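Local coordinates for protein Alpha/beta hydrolase (Legionella pneumophila subsp. pneumophila str. Philadelphia 1, PDB 4EZI) that is of uncharacterized function but adopts an alpha/beta-hydrolase fold and may act as a lipase on triacylglycerols, at residues P31-L43 and Y99-Y111. Sequence-based numbering, arbitrary orientation.
Sequences PLDTLTVHYDLQL and YIYLAAYGNSAGY
Residues T36-Y39 pass across the last turns of helix 99-108, with V37 CA 4.2 Å from S108 CA, and the chain continues into strand 41-43, which runs at 122° to the helix. In this alpha/beta-hydrolase fold the contact joins a helix packed on the central sheet to the lead-in of an antiparallel strand near the sheet's edge. N107 O, in the wider pi-type turn 103-108, is gripped by two successive amides: H38 N at 2.8 Å, nearly straight, and Y39 N at 3.0 Å, more bent but on a carbonyl lone pair. The N107 amide returns the grip, ND2 donating to Y39 O at 2.8 Å and also to F17 O on the neighbouring strand. L41 crosses the N107 amide, L41 CD1 lying 3.4 Å from N107 OD1 and L41 CD2 against the G106 backbone. The Y39 ring lies obliquely beside G106 O and G110 CA; CE2 comes close to G110, which has no side chain to block it, while the hydroxyl is hydrogen-bonded to V71 N. Before this crossing, L35 CD1 rests on A104 CB, and L32 CD1 meets I100 CG1 tightly at 3.4 Å, the two side chains at about a right angle; after it, L43 CD2 and L102 CD1 meet tip to tip. S108 holds OG anti to its own N (chi1 177°), aimed at the loop, and donates to T36 O at 2.7 Å from above the carbonyl plane.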
ATOM      1  N   PRO A  31      -9.426  15.823  -8.198  1.00  9.43           N
ATOM      2  CA  PRO A  31      -8.896  16.724  -9.202  1.00  9.93           C
ATOM      3  C   PRO A  31      -8.062  16.027 -10.294  1.00 10.39           C
ATOM      4  O   PRO A  31      -7.340  16.684 -11.033  1.00 10.43           O
ATOM      5  CB  PRO A  31      -8.007  17.642  -8.364  1.00 10.22           C
ATOM      6  CG  PRO A  31      -7.432  16.721  -7.353  1.00 10.58           C
ATOM      7  CD  PRO A  31      -8.581  15.822  -6.986  1.00 11.24           C
ATOM      8  N   LEU A  32      -8.175  14.703 -10.405  1.00  9.75           N
ATOM      9  CA  LEU A  32      -7.398  13.938 -11.387  1.00  9.44           C
ATOM     10  C   LEU A  32      -7.889  14.186 -12.812  1.00  9.57           C
ATOM     11  O   LEU A  32      -7.192  13.888 -13.778  1.00  9.71           O
ATOM     12  CB  LEU A  32      -7.418  12.454 -11.034  1.00 10.74           C
ATOM     13  CG  LEU A  32      -6.634  12.163  -9.754  1.00 10.97           C
ATOM     14  CD1 LEU A  32      -7.032  10.792  -9.224  1.00 11.97           C
ATOM     15  CD2 LEU A  32      -5.114  12.322  -9.921  1.00 13.21           C
ATOM     16  N   ASP A  33      -9.087  14.730 -12.927  1.00 10.19           N
ATOM     17  CA  ASP A  33      -9.653  15.095 -14.206  0.50 11.10           C
ATOM     18  C   ASP A  33      -8.829  16.186 -14.913  1.00 11.30           C
ATOM     19  O   ASP A  33      -8.994  16.403 -16.109  1.00 15.47           O
ATOM     20  CB  ASP A  33     -11.125  15.504 -14.032  0.50 10.64           C
ATOM     21  CG  ASP A  33     -11.312  16.734 -13.142  0.50  8.61           C
ATOM     22  OD1 ASP A  33     -10.513  16.959 -12.209  0.50  8.54           O
ATOM     23  OD2 ASP A  33     -12.297  17.487 -13.391  0.50 14.67           O
ATOM     24  N   THR A  34      -7.945  16.858 -14.180  1.00 11.27           N
ATOM     25  CA  THR A  34      -7.082  17.881 -14.745  1.00 13.23           C
ATOM     26  C   THR A  34      -5.827  17.302 -15.420  1.00 13.59           C
ATOM     27  O   THR A  34      -5.077  18.041 -16.065  1.00 16.32           O
ATOM     28  CB  THR A  34      -6.661  18.931 -13.679  1.00 14.34           C
ATOM     29  OG1 THR A  34      -5.832  18.330 -12.692  1.00 15.99           O
ATOM     30  CG2 THR A  34      -7.868  19.569 -13.011  1.00 16.35           C
ATOM     31  N   LEU A  35      -5.577  16.005 -15.274  1.00 11.87           N
ATOM     32  CA  LEU A  35      -4.431  15.373 -15.937  1.00 11.72           C
ATOM     33  C   LEU A  35      -4.754  15.151 -17.406  1.00 13.12           C
ATOM     34  O   LEU A  35      -5.890  14.858 -17.760  1.00 16.88           O
ATOM     35  CB  LEU A  35      -4.103  14.041 -15.262  1.00 11.38           C
ATOM     36  CG  LEU A  35      -3.610  14.129 -13.811  1.00 11.44           C
ATOM     37  CD1 LEU A  35      -3.414  12.715 -13.242  1.00 13.28           C
ATOM     38  CD2 LEU A  35      -2.296  14.870 -13.724  1.00 13.99           C
ATOM     39  N   THR A  36      -3.747  15.291 -18.248  1.00 12.57           N
ATOM     40  CA  THR A  36      -3.855  15.036 -19.673  1.00 13.68           C
ATOM     41  C   THR A  36      -3.392  13.608 -19.976  1.00 11.64           C
ATOM     42  O   THR A  36      -2.358  13.174 -19.472  1.00 12.20           O
ATOM     43  CB  THR A  36      -2.947  16.018 -20.456  1.00 15.09           C
ATOM     44  OG1 THR A  36      -3.342  17.374 -20.181  1.00 20.40           O
ATOM     45  CG2 THR A  36      -3.040  15.784 -21.951  1.00 16.42           C
ATOM     46  N   VAL A  37      -4.167  12.895 -20.789  1.00 12.38           N
ATOM     47  CA  VAL A  37      -3.816  11.527 -21.186  0.50 11.48           C
ATOM     48  C   VAL A  37      -3.016  11.559 -22.486  1.00 11.84           C
ATOM     49  O   VAL A  37      -3.375  12.263 -23.435  1.00 14.04           O
ATOM     50  CB  VAL A  37      -5.062  10.592 -21.324  0.50 13.18           C
ATOM     51  CG1 VAL A  37      -5.901  10.634 -20.049  0.50 13.99           C
ATOM     52  CG2 VAL A  37      -5.926  10.944 -22.522  0.50 14.13           C
ATOM     53  N   HIS A  38      -1.926  10.797 -22.519  1.00 10.92           N
ATOM     54  CA  HIS A  38      -1.005  10.749 -23.659  1.00 10.92           C
ATOM     55  C   HIS A  38      -0.795   9.358 -24.254  1.00 10.96           C
ATOM     56  O   HIS A  38      -0.280   9.273 -25.363  1.00 12.32           O
ATOM     57  CB  HIS A  38       0.376  11.302 -23.254  1.00 12.40           C
ATOM     58  CG  HIS A  38       0.347  12.680 -22.688  1.00 11.09           C
ATOM     59  ND1 HIS A  38       0.220  13.805 -23.482  1.00 13.58           N
ATOM     60  CD2 HIS A  38       0.456  13.124 -21.410  1.00 12.10           C
ATOM     61  CE1 HIS A  38       0.247  14.877 -22.708  1.00 15.25           C
ATOM     62  NE2 HIS A  38       0.393  14.490 -21.452  1.00 14.53           N
ATOM     63  N   TYR A  39      -1.169   8.287 -23.533  1.00 10.39           N
ATOM     64  CA  TYR A  39      -0.815   6.908 -23.910  1.00 10.66           C
ATOM     65  C   TYR A  39      -1.942   5.936 -23.746  1.00 10.05           C
ATOM     66  O   TYR A  39      -2.816   6.146 -22.900  1.00 10.51           O
ATOM     67  CB  TYR A  39       0.325   6.409 -23.013  1.00 11.14           C
ATOM     68  CG  TYR A  39       1.575   7.224 -23.183  1.00 10.40           C
ATOM     69  CD1 TYR A  39       2.319   7.106 -24.338  1.00 12.40           C
ATOM     70  CD2 TYR A  39       1.999   8.111 -22.215  1.00 11.33           C
ATOM     71  CE1 TYR A  39       3.451   7.853 -24.520  1.00 13.82           C
ATOM     72  CE2 TYR A  39       3.148   8.875 -22.380  1.00 14.10           C
ATOM     73  CZ  TYR A  39       3.879   8.728 -23.532  1.00 14.43           C
ATOM     74  OH  TYR A  39       5.013   9.498 -23.715  1.00 18.10           O
ATOM     75  N   ASP A  40      -1.895   4.891 -24.576  1.00 10.25           N
ATOM     76  CA  ASP A  40      -2.584   3.635 -24.301  1.00 10.17           C
ATOM     77  C   ASP A  40      -1.591   2.717 -23.566  1.00 10.11           C
ATOM     78  O   ASP A  40      -0.380   2.837 -23.768  1.00 10.86           O
ATOM     79  CB  ASP A  40      -3.053   2.981 -25.612  1.00 11.38           C
ATOM     80  CG  ASP A  40      -3.823   3.919 -26.484  1.00 12.96           C
ATOM     81  OD1 ASP A  40      -4.834   4.439 -26.033  1.00 13.69           O
ATOM     82  OD2 ASP A  40      -3.416   4.144 -27.655  1.00 18.90           O
ATOM     83  N   LEU A  41      -2.093   1.793 -22.743  1.00  9.79           N
ATOM     84  CA  LEU A  41      -1.216   0.842 -22.028  1.00  9.60           C
ATOM     85  C   LEU A  41      -1.477  -0.583 -22.481  1.00  9.21           C
ATOM     86  O   LEU A  41      -2.619  -0.935 -22.800  1.00 10.60           O
ATOM     87  CB  LEU A  41      -1.439   0.891 -20.504  1.00  8.87           C
ATOM     88  CG  LEU A  41      -1.585   2.264 -19.862  1.00  9.40           C
ATOM     89  CD1 LEU A  41      -1.855   2.125 -18.368  1.00  9.48           C
ATOM     90  CD2 LEU A  41      -0.330   3.107 -20.131  1.00 10.95           C
ATOM     91  N   GLN A  42      -0.432  -1.418 -22.461  1.00  8.37           N
ATOM     92  CA  GLN A  42      -0.565  -2.872 -22.517  1.00  8.96           C
ATOM     93  C   GLN A  42      -0.450  -3.410 -21.086  1.00  7.27           C
ATOM     94  O   GLN A  42       0.459  -3.026 -20.333  1.00  8.38           O
ATOM     95  CB  GLN A  42       0.521  -3.480 -23.395  1.00 10.38           C
ATOM     96  CG  GLN A  42       0.606  -5.036 -23.358  1.00 12.68           C
ATOM     97  CD  GLN A  42      -0.570  -5.767 -23.972  1.00 13.69           C
ATOM     98  OE1 GLN A  42      -0.921  -5.518 -25.118  1.00 15.76           O
ATOM     99  NE2 GLN A  42      -1.167  -6.713 -23.216  1.00 12.74           N
ATOM    100  N   LEU A  43      -1.364  -4.310 -20.728  1.00  8.56           N
ATOM    101  CA  LEU A  43      -1.441  -4.871 -19.395  1.00  7.94           C
ATOM    102  C   LEU A  43      -1.012  -6.331 -19.359  1.00  8.33           C
ATOM    103  O   LEU A  43      -1.377  -7.106 -20.249  1.00  8.85           O
ATOM    104  CB  LEU A  43      -2.893  -4.804 -18.884  1.00  9.40           C
ATOM    105  CG  LEU A  43      -3.619  -3.479 -18.889  1.00 11.66           C
ATOM    106  CD1 LEU A  43      -5.004  -3.614 -18.239  1.00 14.13           C
ATOM    107  CD2 LEU A  43      -2.840  -2.480 -18.153  1.00 13.04           C
ATOM    108  N   TYR A  99      -8.786   1.530 -12.153  1.00  7.43           N
ATOM    109  CA  TYR A  99      -8.510   2.282 -13.351  1.00  7.27           C
ATOM    110  C   TYR A  99      -7.784   3.593 -13.051  1.00  7.39           C
ATOM    111  O   TYR A  99      -6.931   4.017 -13.833  1.00  7.78           O
ATOM    112  CB  TYR A  99      -9.785   2.609 -14.120  1.00  7.72           C
ATOM    113  CG  TYR A  99     -10.432   1.478 -14.903  1.00  7.63           C
ATOM    114  CD1 TYR A  99      -9.987   0.158 -14.831  1.00  7.58           C
ATOM    115  CD2 TYR A  99     -11.514   1.742 -15.713  1.00  8.53           C
ATOM    116  CE1 TYR A  99     -10.590  -0.817 -15.591  1.00  7.98           C
ATOM    117  CE2 TYR A  99     -12.111   0.778 -16.470  1.00  7.79           C
ATOM    118  CZ  TYR A  99     -11.647  -0.503 -16.398  1.00  7.51           C
ATOM    119  OH  TYR A  99     -12.230  -1.486 -17.184  1.00  9.31           O
ATOM    120  N   ILE A 100      -8.153   4.269 -11.966  1.00  7.63           N
ATOM    121  CA  ILE A 100      -7.587   5.577 -11.710  1.00  8.09           C
ATOM    122  C   ILE A 100      -6.062   5.536 -11.564  1.00  7.11           C
ATOM    123  O   ILE A 100      -5.383   6.489 -11.957  1.00  8.27           O
ATOM    124  CB  ILE A 100      -8.248   6.234 -10.457  1.00  9.86           C
ATOM    125  CG1 ILE A 100      -7.977   7.714 -10.405  1.00 11.44           C
ATOM    126  CG2 ILE A 100      -7.876   5.515  -9.169  1.00 10.08           C
ATOM    127  CD1 ILE A 100      -8.647   8.510 -11.544  1.00 12.47           C
ATOM    128  N   TYR A 101      -5.525   4.460 -11.008  1.00  7.29           N
ATOM    129  CA  TYR A 101      -4.079   4.331 -10.821  1.00  8.03           C
ATOM    130  C   TYR A 101      -3.375   4.190 -12.150  1.00  7.72           C
ATOM    131  O   TYR A 101      -2.376   4.854 -12.413  1.00  8.17           O
ATOM    132  CB  TYR A 101      -3.731   3.177  -9.863  1.00  7.57           C
ATOM    133  CG  TYR A 101      -4.560   3.252  -8.618  1.00  9.05           C
ATOM    134  CD1 TYR A 101      -4.305   4.209  -7.671  1.00  8.93           C
ATOM    135  CD2 TYR A 101      -5.648   2.421  -8.427  1.00 10.75           C
ATOM    136  CE1 TYR A 101      -5.140   4.383  -6.539  1.00 10.89           C
ATOM    137  CE2 TYR A 101      -6.486   2.571  -7.339  1.00 12.51           C
ATOM    138  CZ  TYR A 101      -6.230   3.542  -6.397  1.00 11.86           C
ATOM    139  OH  TYR A 101      -7.086   3.673  -5.328  1.00 15.46           O
ATOM    140  N   LEU A 102      -3.924   3.362 -13.027  1.00  6.98           N
ATOM    141  CA  LEU A 102      -3.397   3.230 -14.384  1.00  7.42           C
ATOM    142  C   LEU A 102      -3.499   4.540 -15.172  1.00  7.08           C
ATOM    143  O   LEU A 102      -2.553   4.959 -15.839  1.00  7.92           O
ATOM    144  CB  LEU A 102      -4.131   2.138 -15.154  1.00  7.49           C
ATOM    145  CG  LEU A 102      -4.001   0.729 -14.605  1.00  8.51           C
ATOM    146  CD1 LEU A 102      -4.721  -0.213 -15.552  1.00  9.57           C
ATOM    147  CD2 LEU A 102      -2.528   0.309 -14.448  1.00 10.99           C
ATOM    148  N   ALA A 103      -4.646   5.198 -15.052  1.00  7.27           N
ATOM    149  CA  ALA A 103      -4.902   6.408 -15.802  1.00  7.22           C
ATOM    150  C   ALA A 103      -3.929   7.515 -15.413  1.00  7.80           C
ATOM    151  O   ALA A 103      -3.377   8.211 -16.263  1.00  9.27           O
ATOM    152  CB  ALA A 103      -6.349   6.835 -15.632  1.00  8.81           C
ATOM    153  N   ALA A 104      -3.751   7.695 -14.108  1.00  7.89           N
ATOM    154  CA  ALA A 104      -2.908   8.776 -13.618  1.00  8.80           C
ATOM    155  C   ALA A 104      -1.426   8.509 -13.882  1.00  7.47           C
ATOM    156  O   ALA A 104      -0.721   9.358 -14.410  1.00  9.33           O
ATOM    157  CB  ALA A 104      -3.194   9.001 -12.119  1.00  9.43           C
ATOM    158  N   TYR A 105      -0.957   7.334 -13.481  1.00  8.20           N
ATOM    159  CA  TYR A 105       0.464   7.024 -13.550  1.00  8.07           C
ATOM    160  C   TYR A 105       0.941   6.547 -14.907  1.00  8.21           C
ATOM    161  O   TYR A 105       2.108   6.766 -15.250  1.00  9.86           O
ATOM    162  CB  TYR A 105       0.824   5.977 -12.496  1.00  8.12           C
ATOM    163  CG  TYR A 105       0.834   6.485 -11.078  1.00  8.98           C
ATOM    164  CD1 TYR A 105       1.765   7.419 -10.674  1.00  9.35           C
ATOM    165  CD2 TYR A 105      -0.070   6.017 -10.116  1.00 10.32           C
ATOM    166  CE1 TYR A 105       1.801   7.896  -9.369  1.00  9.98           C
ATOM    167  CE2 TYR A 105      -0.055   6.486  -8.808  1.00 10.46           C
ATOM    168  CZ  TYR A 105       0.883   7.423  -8.437  1.00 10.06           C
ATOM    169  OH  TYR A 105       0.972   7.888  -7.135  1.00 11.59           O
ATOM    170  N   GLY A 106       0.066   5.855 -15.624  1.00  8.48           N
ATOM    171  CA  GLY A 106       0.393   5.238 -16.894  1.00  8.69           C
ATOM    172  C   GLY A 106      -0.078   6.065 -18.069  1.00  8.27           C
ATOM    173  O   GLY A 106       0.742   6.636 -18.808  1.00  9.62           O
ATOM    174  N   ASN A 107      -1.394   6.148 -18.265  1.00  8.26           N
ATOM    175  CA  ASN A 107      -1.899   6.851 -19.446  1.00  9.06           C
ATOM    176  C   ASN A 107      -1.528   8.316 -19.470  1.00  8.41           C
ATOM    177  O   ASN A 107      -1.282   8.852 -20.547  1.00  9.68           O
ATOM    178  CB  ASN A 107      -3.404   6.708 -19.618  1.00  8.50           C
ATOM    179  CG  ASN A 107      -3.865   5.279 -19.634  1.00  8.31           C
ATOM    180  OD1 ASN A 107      -4.025   4.684 -18.584  1.00  8.81           O
ATOM    181  ND2 ASN A 107      -4.129   4.738 -20.825  1.00  9.14           N
ATOM    182  N   SER A 108      -1.508   8.974 -18.312  1.00  8.86           N
ATOM    183  CA  SER A 108      -1.125  10.376 -18.224  1.00  9.00           C
ATOM    184  C   SER A 108       0.376  10.529 -17.988  1.00  9.77           C
ATOM    185  O   SER A 108       1.084  11.074 -18.849  1.00 10.86           O
ATOM    186  CB  SER A 108      -1.931  11.123 -17.146  1.00  9.59           C
ATOM    187  OG  SER A 108      -1.487  12.456 -17.049  1.00 10.47           O
ATOM    188  N   ALA A 109       0.881  10.056 -16.844  1.00  8.87           N
ATOM    189  CA  ALA A 109       2.277  10.372 -16.502  1.00  9.74           C
ATOM    190  C   ALA A 109       3.283   9.646 -17.378  1.00 10.09           C
ATOM    191  O   ALA A 109       4.423  10.077 -17.475  1.00 11.20           O
ATOM    192  CB  ALA A 109       2.545  10.094 -15.003  1.00 10.58           C
ATOM    193  N   GLY A 110       2.876   8.553 -18.010  1.00 10.00           N
ATOM    194  CA  GLY A 110       3.745   7.799 -18.903  1.00 10.27           C
ATOM    195  C   GLY A 110       4.731   6.845 -18.247  1.00  9.90           C
ATOM    196  O   GLY A 110       5.711   6.468 -18.862  1.00 11.89           O
ATOM    197  N   TYR A 111       4.442   6.420 -17.018  1.00  9.25           N
ATOM    198  CA  TYR A 111       5.305   5.505 -16.310  1.00  8.61           C
ATOM    199  C   TYR A 111       4.843   4.073 -16.505  1.00  8.51           C
ATOM    200  O   TYR A 111       3.642   3.789 -16.615  1.00  8.98           O
ATOM    201  CB  TYR A 111       5.323   5.819 -14.804  1.00  9.07           C
ATOM    202  CG  TYR A 111       5.707   7.248 -14.425  1.00  8.81           C
ATOM    203  CD1 TYR A 111       6.619   7.983 -15.168  1.00 11.02           C
ATOM    204  CD2 TYR A 111       5.156   7.845 -13.312  1.00 10.31           C
ATOM    205  CE1 TYR A 111       6.976   9.275 -14.796  1.00 12.10           C
ATOM    206  CE2 TYR A 111       5.490   9.114 -12.935  1.00 11.09           C
ATOM    207  CZ  TYR A 111       6.394   9.844 -13.682  1.00 12.51           C
ATOM    208  OH  TYR A 111       6.727  11.125 -13.283  1.00 13.58           O
TER